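Local coordinates for protein MAR1 Ribonuclease (Caenorhabditis elegans, PDB 2B34) that is probably a hydrolase of the isochorismatase family, described as a ribonuclease, at residues Asp45-Ile49 / Leu50-Thr54; Gly65-Val68 / Pro69-Glu73; Tyr120-Glu124 / Arg125-Val129; His130-Val133 / Asp134-Ser137. One frame throughout, in Å; residues are numbered along the deposited sequence.

Contact 1. Residues Asp45-Ile49 / Leu50-Thr54; sequences DAARI and LSIPT
L50 and A46 meet where helix 33-49 runs out. The L50 side chain lies over the carbonyl oxygen of A46. Its CB is 3.4 Å from A46 O, its CG 3.3 Å from the same atom, and CD1 still passes near it. CD2 comes to 4.4 Å from I49 CG2. CG stands anti to its own carbonyl carbon (chi1 -59°), and this keeps the branch beside the last helical turn. Beyond these segments the leucine packs on L168 and V169 of helix 161-169. The backbone N of L50 also bonds to A46 O, at 2.9 Å, so this oxygen takes an N-H while the side chain covers it. The helix ends in a Schellman motif, with S51 as its C-prime residue at positive phi (59°). I52 N closes the wider bond to A47 O at 2.8 Å, with an N-H...O angle of 156°. The inner bond, S51 N to R48 O, is weak. The reversed chain brings I52 CB to 4.0 Å from A47 CB. It then carries T54 back past the same methyl group, with A47 CB 3.5 Å from T54 OG1. L17 of strand 15-20 touches both A47 and T54. R48 points away from 50-54, and its NH1 is shared between D45 OD1, in a salt bridge, and the backbone oxygen of G74.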
loop_
_atom_site.group_PDB
_atom_site.type_symbol
_atom_site.label_atom_id
_atom_site.label_comp_id
_atom_site.label_asym_id
_atom_site.label_seq_id
_atom_site.Cartn_x
_atom_site.Cartn_y
_atom_site.Cartn_z
ATOM N N ASP A 45 23.789 17.841 -6.236
ATOM C CA ASP A 45 24.669 17.879 -7.407
ATOM C C ASP A 45 23.865 17.907 -8.704
ATOM O O ASP A 45 24.179 18.674 -9.618
ATOM C CB ASP A 45 25.603 16.665 -7.436
ATOM C CG ASP A 45 26.692 16.718 -6.377
ATOM O OD1 ASP A 45 27.009 17.808 -5.851
ATOM O OD2 ASP A 45 27.247 15.638 -6.075
ATOM N N ALA A 46 22.835 17.063 -8.778
ATOM C CA ALA A 46 21.956 17.010 -9.944
ATOM C C ALA A 46 21.247 18.336 -10.173
ATOM O O ALA A 46 21.135 18.783 -11.313
ATOM C CB ALA A 46 20.948 15.885 -9.810
ATOM N N ALA A 47 20.779 18.961 -9.091
ATOM C CA ALA A 47 20.104 20.260 -9.181
ATOM C C ALA A 47 21.043 21.368 -9.680
ATOM O O ALA A 47 20.648 22.195 -10.505
ATOM C CB ALA A 47 19.475 20.639 -7.845
ATOM N N ARG A 48 22.284 21.368 -9.193
ATOM C CA ARG A 48 23.304 22.326 -9.638
ATOM C C ARG A 48 23.618 22.141 -11.129
ATOM O O ARG A 48 23.688 23.113 -11.884
ATOM C CB ARG A 48 24.578 22.187 -8.792
ATOM C CG ARG A 48 25.670 23.225 -9.084
ATOM C CD ARG A 48 27.020 22.837 -8.460
ATOM N NE ARG A 48 27.561 21.610 -9.048
ATOM C CZ ARG A 48 27.738 20.458 -8.400
ATOM N NH1 ARG A 48 27.449 20.344 -7.107
ATOM N NH2 ARG A 48 28.220 19.412 -9.054
ATOM N N ILE A 49 23.790 20.887 -11.539
ATOM C CA ILE A 49 24.073 20.528 -12.930
ATOM C C ILE A 49 22.952 20.971 -13.865
ATOM O O ILE A 49 23.209 21.536 -14.934
ATOM C CB ILE A 49 24.329 18.994 -13.082
ATOM C CG1 ILE A 49 25.622 18.570 -12.367
ATOM C CG2 ILE A 49 24.341 18.560 -14.554
ATOM C CD1 ILE A 49 26.868 19.349 -12.774
ATOM N N LEU A 50 21.712 20.733 -13.445
ATOM C CA LEU A 50 20.540 20.996 -14.280
ATOM C C LEU A 50 19.931 22.382 -14.071
ATOM O O LEU A 50 18.891 22.696 -14.653
ATOM C CB LEU A 50 19.481 19.906 -14.075
ATOM C CG LEU A 50 19.912 18.464 -14.381
ATOM C CD1 LEU A 50 18.876 17.463 -13.880
ATOM C CD2 LEU A 50 20.194 18.259 -15.867
ATOM N N SER A 51 20.592 23.209 -13.260
ATOM C CA SER A 51 20.142 24.580 -12.961
ATOM C C SER A 51 18.742 24.601 -12.339
ATOM O O SER A 51 17.919 25.463 -12.657
ATOM C CB SER A 51 20.191 25.468 -14.215
ATOM O OG SER A 51 21.499 25.533 -14.754
ATOM N N ILE A 52 18.480 23.633 -11.461
ATOM C CA ILE A 52 17.219 23.558 -10.730
ATOM C C ILE A 52 17.354 24.340 -9.424
ATOM O O ILE A 52 18.286 24.094 -8.653
ATOM C CB ILE A 52 16.820 22.086 -10.452
ATOM C CG1 ILE A 52 16.439 21.388 -11.760
ATOM C CG2 ILE A 52 15.686 21.990 -9.420
ATOM C CD1 ILE A 52 16.417 19.873 -11.670
ATOM N N PRO A 53 16.428 25.288 -9.175
ATOM C CA PRO A 53 16.442 26.089 -7.954
ATOM C C PRO A 53 16.457 25.200 -6.715
ATOM O O PRO A 53 15.663 24.259 -6.615
ATOM C CB PRO A 53 15.126 26.869 -8.032
ATOM C CG PRO A 53 14.815 26.929 -9.472
ATOM C CD PRO A 53 15.298 25.648 -10.050
ATOM N N THR A 54 17.381 25.483 -5.803
ATOM C CA THR A 54 17.514 24.731 -4.559
ATOM C C THR A 54 17.219 25.644 -3.373
ATOM O O THR A 54 17.651 26.799 -3.349
ATOM C CB THR A 54 18.927 24.112 -4.419
ATOM O OG1 THR A 54 19.207 23.296 -5.564
ATOM C CG2 THR A 54 19.032 23.251 -3.161
#

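Contact 2. Residues Gly65-Val68 / Pro69-Glu73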
loop_
_atom_site.group_PDB
_atom_site.type_symbol
_atom_site.label_atom_id
_atom_site.label_comp_id
_atom_site.label_asym_id
_atom_site.label_seq_id
_atom_site.Cartn_x
_atom_site.Cartn_y
_atom_site.Cartn_z
ATOM N N GLY A 65 22.645 23.104 15.193
ATOM C CA GLY A 65 23.765 23.331 14.283
ATOM C C GLY A 65 23.297 23.569 12.860
ATOM O O GLY A 65 22.102 23.743 12.610
ATOM N N HIS A 66 24.240 23.548 11.924
ATOM C CA HIS A 66 23.965 23.908 10.537
ATOM C C HIS A 66 23.969 22.710 9.582
ATOM O O HIS A 66 24.382 21.613 9.957
ATOM C CB HIS A 66 24.966 24.975 10.079
ATOM C CG HIS A 66 24.922 26.226 10.903
ATOM N ND1 HIS A 66 23.903 27.149 10.800
ATOM C CD2 HIS A 66 25.761 26.697 11.857
ATOM C CE1 HIS A 66 24.118 28.137 11.650
ATOM N NE2 HIS A 66 25.238 27.887 12.305
ATOM N N THR A 67 23.507 22.938 8.352
ATOM C CA THR A 67 23.537 21.928 7.289
ATOM C C THR A 67 24.910 21.246 7.210
ATOM O O THR A 67 25.947 21.917 7.216
ATOM C CB THR A 67 23.172 22.550 5.909
ATOM O OG1 THR A 67 21.897 23.198 5.991
ATOM C CG2 THR A 67 23.119 21.493 4.808
ATOM N N VAL A 68 24.891 19.912 7.157
ATOM C CA VAL A 68 26.088 19.077 7.024
ATOM C C VAL A 68 27.012 19.596 5.906
ATOM O O VAL A 68 26.565 19.785 4.769
ATOM C CB VAL A 68 25.692 17.591 6.777
ATOM C CG1 VAL A 68 26.892 16.741 6.367
ATOM C CG2 VAL A 68 25.012 17.007 8.016
ATOM N N PRO A 69 28.295 19.858 6.242
ATOM C CA PRO A 69 29.297 20.419 5.324
ATOM C C PRO A 69 29.276 19.872 3.894
ATOM O O PRO A 69 29.248 20.659 2.947
ATOM C CB PRO A 69 30.617 20.086 6.021
ATOM C CG PRO A 69 30.272 20.198 7.468
ATOM C CD PRO A 69 28.867 19.654 7.590
ATOM N N THR A 70 29.277 18.548 3.744
ATOM C CA THR A 70 29.295 17.904 2.425
ATOM C C THR A 70 28.147 18.368 1.527
ATOM O O THR A 70 28.330 18.535 0.325
ATOM C CB THR A 70 29.249 16.365 2.540
ATOM O OG1 THR A 70 30.162 15.935 3.556
ATOM C CG2 THR A 70 29.644 15.718 1.221
ATOM N N LEU A 71 26.973 18.576 2.120
ATOM C CA LEU A 71 25.802 19.022 1.366
ATOM C C LEU A 71 25.959 20.465 0.893
ATOM O O LEU A 71 25.612 20.790 -0.246
ATOM C CB LEU A 71 24.518 18.854 2.191
ATOM C CG LEU A 71 24.152 17.432 2.646
ATOM C CD1 LEU A 71 22.973 17.459 3.593
ATOM C CD2 LEU A 71 23.870 16.504 1.474
ATOM N N LYS A 72 26.492 21.314 1.770
ATOM C CA LYS A 72 26.766 22.716 1.450
ATOM C C LYS A 72 27.806 22.862 0.342
ATOM O O LYS A 72 27.710 23.771 -0.476
ATOM C CB LYS A 72 27.224 23.476 2.697
ATOM C CG LYS A 72 26.133 23.678 3.731
ATOM C CD LYS A 72 26.617 24.511 4.916
ATOM C CE LYS A 72 26.657 25.996 4.580
ATOM N NZ LYS A 72 27.024 26.814 5.769
ATOM N N GLU A 73 28.784 21.954 0.323
ATOM C CA GLU A 73 29.837 21.929 -0.700
ATOM C C GLU A 73 29.280 21.785 -2.115
ATOM O O GLU A 73 29.856 22.311 -3.067
ATOM C CB GLU A 73 30.812 20.778 -0.444
ATOM C CG GLU A 73 31.772 20.979 0.710
ATOM C CD GLU A 73 32.726 19.802 0.878
ATOM O OE1 GLU A 73 33.520 19.523 -0.052
ATOM O OE2 GLU A 73 32.680 19.154 1.946
#
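V68 is the N-cap residue of helix 69-74, and its carbonyl oxygen faces L71 and K72 in the first turn. V68 O accepts L71 N at 2.9 Å, with an N-H...O angle of only 132°. K72 N reaches the same oxygen in a weak bond of 3.4 Å. L71 lays its CB over V68 O and brings CD1 to 4.2 Å from V68 CB. V68 CG1, anti to the backbone N (chi1 169°), lies beside the carbonyl carbon and so comes to 3.7 Å from P69 CD. T67 lies alongside the start of the lysine chain. Its CB meets K72 CG at 3.8 Å, and T67 O lies 3.5 Å from K72 CD. The T67 and L71 side chains cross at about a right angle, with T67 CG2 near L71 CB. The hydroxyl of T67 bonds to E58, which also takes H66 ND1. L71 continues onto I37, S40 and I44 of helix 33-49. V68 O is thus the acceptor for the first turn, taking L71 N and weakly K72 N. A proline fits at 69, whose N-H is not needed for this bonding, while the polar end of T67 is committed to E58.

Contact 3. Residues Tyr120-Glu124 / Arg125-Val129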
loop_
_atom_site.group_PDB
_atom_site.type_symbol
_atom_site.label_atom_id
_atom_site.label_comp_id
_atom_site.label_asym_id
_atom_site.label_seq_id
_atom_site.Cartn_x
_atom_site.Cartn_y
_atom_site.Cartn_z
ATOM N N TYR A 120 2.544 18.318 3.170
ATOM C CA TYR A 120 1.146 18.750 3.282
ATOM C C TYR A 120 0.942 20.200 2.850
ATOM O O TYR A 120 0.014 20.504 2.096
ATOM C CB TYR A 120 0.632 18.595 4.717
ATOM C CG TYR A 120 0.322 17.188 5.182
ATOM C CD1 TYR A 120 0.262 16.110 4.285
ATOM C CD2 TYR A 120 0.047 16.940 6.531
ATOM C CE1 TYR A 120 -0.038 14.820 4.735
ATOM C CE2 TYR A 120 -0.257 15.664 6.985
ATOM C CZ TYR A 120 -0.301 14.610 6.087
ATOM O OH TYR A 120 -0.609 13.349 6.554
ATOM N N ASP A 121 1.806 21.087 3.344
ATOM C CA ASP A 121 1.767 22.505 2.983
ATOM C C ASP A 121 1.958 22.722 1.481
ATOM O O ASP A 121 1.266 23.540 0.876
ATOM C CB ASP A 121 2.827 23.290 3.764
ATOM C CG ASP A 121 2.376 23.667 5.162
ATOM O OD1 ASP A 121 1.255 23.295 5.574
ATOM O OD2 ASP A 121 3.148 24.353 5.856
ATOM N N LEU A 122 2.902 21.988 0.893
ATOM C CA LEU A 122 3.161 22.055 -0.545
ATOM C C LEU A 122 1.964 21.578 -1.360
ATOM O O LEU A 122 1.571 22.230 -2.326
ATOM C CB LEU A 122 4.400 21.236 -0.911
ATOM C CG LEU A 122 5.775 21.775 -0.511
ATOM C CD1 LEU A 122 6.841 20.723 -0.761
ATOM C CD2 LEU A 122 6.097 23.056 -1.259
ATOM N N LEU A 123 1.390 20.446 -0.957
ATOM C CA LEU A 123 0.222 19.885 -1.635
ATOM C C LEU A 123 -0.995 20.811 -1.556
ATOM O O LEU A 123 -1.766 20.899 -2.510
ATOM C CB LEU A 123 -0.114 18.492 -1.088
ATOM C CG LEU A 123 0.870 17.354 -1.399
ATOM C CD1 LEU A 123 0.534 16.128 -0.573
ATOM C CD2 LEU A 123 0.902 17.013 -2.886
ATOM N N GLU A 124 -1.150 21.499 -0.423
ATOM C CA GLU A 124 -2.206 22.501 -0.236
ATOM C C GLU A 124 -2.096 23.658 -1.231
ATOM O O GLU A 124 -3.111 24.200 -1.678
ATOM C CB GLU A 124 -2.184 23.051 1.191
ATOM C CG GLU A 124 -2.902 22.174 2.201
ATOM C CD GLU A 124 -2.629 22.569 3.645
ATOM O OE1 GLU A 124 -1.887 23.548 3.892
ATOM O OE2 GLU A 124 -3.162 21.883 4.542
ATOM N N ARG A 125 -0.859 24.021 -1.573
ATOM C CA ARG A 125 -0.577 25.077 -2.548
ATOM C C ARG A 125 -0.736 24.616 -4.005
ATOM O O ARG A 125 -0.511 25.394 -4.939
ATOM C CB ARG A 125 0.831 25.637 -2.321
ATOM C CG ARG A 125 0.944 26.612 -1.158
ATOM C CD ARG A 125 2.394 26.760 -0.709
ATOM N NE ARG A 125 2.583 27.859 0.238
ATOM C CZ ARG A 125 2.383 27.776 1.551
ATOM N NH1 ARG A 125 1.971 26.643 2.106
ATOM N NH2 ARG A 125 2.589 28.838 2.316
ATOM N N GLY A 126 -1.117 23.355 -4.199
ATOM C CA GLY A 126 -1.324 22.803 -5.538
ATOM C C GLY A 126 -0.052 22.362 -6.246
ATOM O O GLY A 126 -0.052 22.152 -7.461
ATOM N N LEU A 127 1.033 22.226 -5.484
ATOM C CA LEU A 127 2.306 21.751 -6.021
ATOM C C LEU A 127 2.354 20.229 -5.986
ATOM O O LEU A 127 1.744 19.606 -5.118
ATOM C CB LEU A 127 3.471 22.328 -5.210
ATOM C CG LEU A 127 3.803 23.809 -5.411
ATOM C CD1 LEU A 127 3.988 24.510 -4.081
ATOM C CD2 LEU A 127 5.037 23.973 -6.289
ATOM N N ASN A 128 3.066 19.633 -6.939
ATOM C CA ASN A 128 3.363 18.206 -6.876
ATOM C C ASN A 128 4.612 17.990 -6.024
ATOM O O ASN A 128 5.603 18.715 -6.167
ATOM C CB ASN A 128 3.568 17.617 -8.272
ATOM C CG ASN A 128 2.416 17.928 -9.227
ATOM O OD1 ASN A 128 2.639 18.362 -10.363
ATOM N ND2 ASN A 128 1.187 17.704 -8.776
ATOM N N VAL A 129 4.552 17.008 -5.126
ATOM C CA VAL A 129 5.669 16.709 -4.223
ATOM C C VAL A 129 6.272 15.349 -4.547
ATOM O O VAL A 129 5.586 14.324 -4.496
ATOM C CB VAL A 129 5.244 16.750 -2.729
ATOM C CG1 VAL A 129 6.440 16.515 -1.815
ATOM C CG2 VAL A 129 4.578 18.072 -2.397
#
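L122 and V129 make the tight side of this contact. V129 CG2 approaches L122 CB to 3.5 Å, and the two side chains cross at about a right angle. The same methyl lies 3.9 Å from L123 CD2, so it sits against both leucines. With CG1 anti to the backbone N (chi1 -177°), CG2 is the V129 methyl left to face them. L127 adds its CD1 against L122 CD2 at 3.8 Å. L98 of helix 95-98 touches L122 and L127 from outside, and V104 of strand 103-109 touches L122. Between this apolar side and the surface lies a Schellman motif, which ends helix 114-124 and turns the chain into strand 128-137 within a beta-alpha-beta unit. G126 has the positive phi. L127 N bonds to L122 O at 3.2 Å, and G126 N bonds to L123 O at 3.1 Å. The exposed side is looser. R125 N reaches D121 O at 3.3 Å. The arginine chain, extended from CG to NE, runs back past D121 O, where NH1 makes a weak bond. That oxygen lies at the edge of the guanidinium, in its plane. D121 OD2 stays 4.5 Å from R125 NH1, beyond a salt bridge. The carboxylates of D121 and E124 both form salt bridges with R9 of the second subunit, and D121 also accepts S88.

Contact 4. Residues His130-Val133 / Asp134-Ser137; sequences HVVV and DAVS
V132 and A135 are the ends of a type I beta turn that breaks strand 128-137 near the centre of the folded chain. The strand is common to two beta-alpha-beta units, ending the one with helix 114-124 and starting the one with helix 141-154. The turn is closed by A135 N bonding to V132 O at 3.0 Å. V132 CG1, anti to its backbone N, lies 3.9 Å from A135 CB. It also comes within 3.2 Å of D134 OD1. The aspartate gets there because its CG sits between the backbone N and the carbonyl carbon (chi1 51°), which folds the carboxylate back toward V132. V136 CG2 is 3.2 Å from V132 O and 4.2 Å from V131 CG1, with the side chains of V131 and V136 crossing at about a right angle. V132 and A135 both pack on V107 of strand 103-109, and V131 lies on M151 of helix 141-154. V133 faces outward from the turn to F148 and to F146 of the third subunit. V133 O and V136 O lie 3.2 Å apart. R144 of helix 141-154 donates to both, which probably offsets the repulsion between these two acceptors. D134 OD2 bonds to S161 OG. The buried corner is therefore held by one bond within the turn, while its carboxylate and two of its carbonyls rely on polar partners from the surrounding helices.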
loop_
_atom_site.group_PDB
_atom_site.type_symbol
_atom_site.label_atom_id
_atom_site.label_comp_id
_atom_site.label_asym_id
_atom_site.label_seq_id
_atom_site.Cartn_x
_atom_site.Cartn_y
_atom_site.Cartn_z
ATOM N N HIS A 130 7.561 15.359 -4.879
ATOM C CA HIS A 130 8.322 14.145 -5.139
ATOM C C HIS A 130 9.248 13.865 -3.960
ATOM O O HIS A 130 10.287 14.514 -3.792
ATOM C CB HIS A 130 9.089 14.274 -6.456
ATOM C CG HIS A 130 8.200 14.492 -7.644
ATOM N ND1 HIS A 130 7.401 15.610 -7.782
ATOM C CD2 HIS A 130 7.972 13.731 -8.740
ATOM C CE1 HIS A 130 6.721 15.527 -8.911
ATOM N NE2 HIS A 130 7.052 14.398 -9.513
ATOM N N VAL A 131 8.833 12.910 -3.131
ATOM C CA VAL A 131 9.556 12.535 -1.924
ATOM C C VAL A 131 10.603 11.483 -2.267
ATOM O O VAL A 131 10.266 10.372 -2.690
ATOM C CB VAL A 131 8.597 12.002 -0.811
ATOM C CG1 VAL A 131 9.372 11.616 0.440
ATOM C CG2 VAL A 131 7.528 13.042 -0.468
ATOM N N VAL A 132 11.870 11.844 -2.086
ATOM C CA VAL A 132 12.983 10.944 -2.381
ATOM C C VAL A 132 13.224 10.056 -1.165
ATOM O O VAL A 132 13.911 10.452 -0.219
ATOM C CB VAL A 132 14.267 11.722 -2.737
ATOM C CG1 VAL A 132 15.326 10.781 -3.280
ATOM C CG2 VAL A 132 13.961 12.818 -3.747
ATOM N N VAL A 133 12.653 8.853 -1.201
ATOM C CA VAL A 133 12.604 7.971 -0.031
ATOM C C VAL A 133 13.977 7.497 0.465
ATOM O O VAL A 133 14.156 7.248 1.659
ATOM C CB VAL A 133 11.652 6.750 -0.259
ATOM C CG1 VAL A 133 10.214 7.214 -0.489
ATOM C CG2 VAL A 133 12.130 5.869 -1.415
ATOM N N ASP A 134 14.943 7.384 -0.444
ATOM C CA ASP A 134 16.301 6.995 -0.062
ATOM C C ASP A 134 17.169 8.176 0.410
ATOM O O ASP A 134 18.373 8.028 0.652
ATOM C CB ASP A 134 16.989 6.165 -1.159
ATOM C CG ASP A 134 16.938 6.811 -2.544
ATOM O OD1 ASP A 134 16.173 7.770 -2.768
ATOM O OD2 ASP A 134 17.677 6.331 -3.430
ATOM N N ALA A 135 16.535 9.337 0.554
ATOM C CA ALA A 135 17.187 10.542 1.051
ATOM C C ALA A 135 16.347 11.173 2.166
ATOM O O ALA A 135 16.592 12.314 2.579
ATOM C CB ALA A 135 17.409 11.526 -0.091
ATOM N N VAL A 136 15.362 10.413 2.651
ATOM C CA VAL A 136 14.441 10.851 3.708
ATOM C C VAL A 136 14.375 9.787 4.813
ATOM O O VAL A 136 14.214 8.597 4.530
ATOM C CB VAL A 136 13.021 11.153 3.137
ATOM C CG1 VAL A 136 11.991 11.348 4.252
ATOM C CG2 VAL A 136 13.047 12.385 2.236
ATOM N N SER A 137 14.519 10.214 6.067
ATOM C CA SER A 137 14.524 9.285 7.200
ATOM C C SER A 137 14.069 9.923 8.525
ATOM O O SER A 137 13.821 11.127 8.587
ATOM C CB SER A 137 15.913 8.658 7.359
ATOM O OG SER A 137 15.863 7.545 8.225
#

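From the N terminus, contact 1 comes first and closes the turn from helix 33-49 into strand 54-59. Contact 2 follows at the start of helix 69-74, about 17 Å from contact 1 between centres. L71 of contact 2 rests on the helix that contact 1 ends. Contact 3 closes the turn from helix 114-124 into strand 128-137, and contact 4 bends that same strand further on, their segments adjoining in sequence. The four stand in series; none nests in or crosses another. Contacts 2 and 3 lie on opposite sides of the chain's centre. Contact 4 is also touched by helix 33-49.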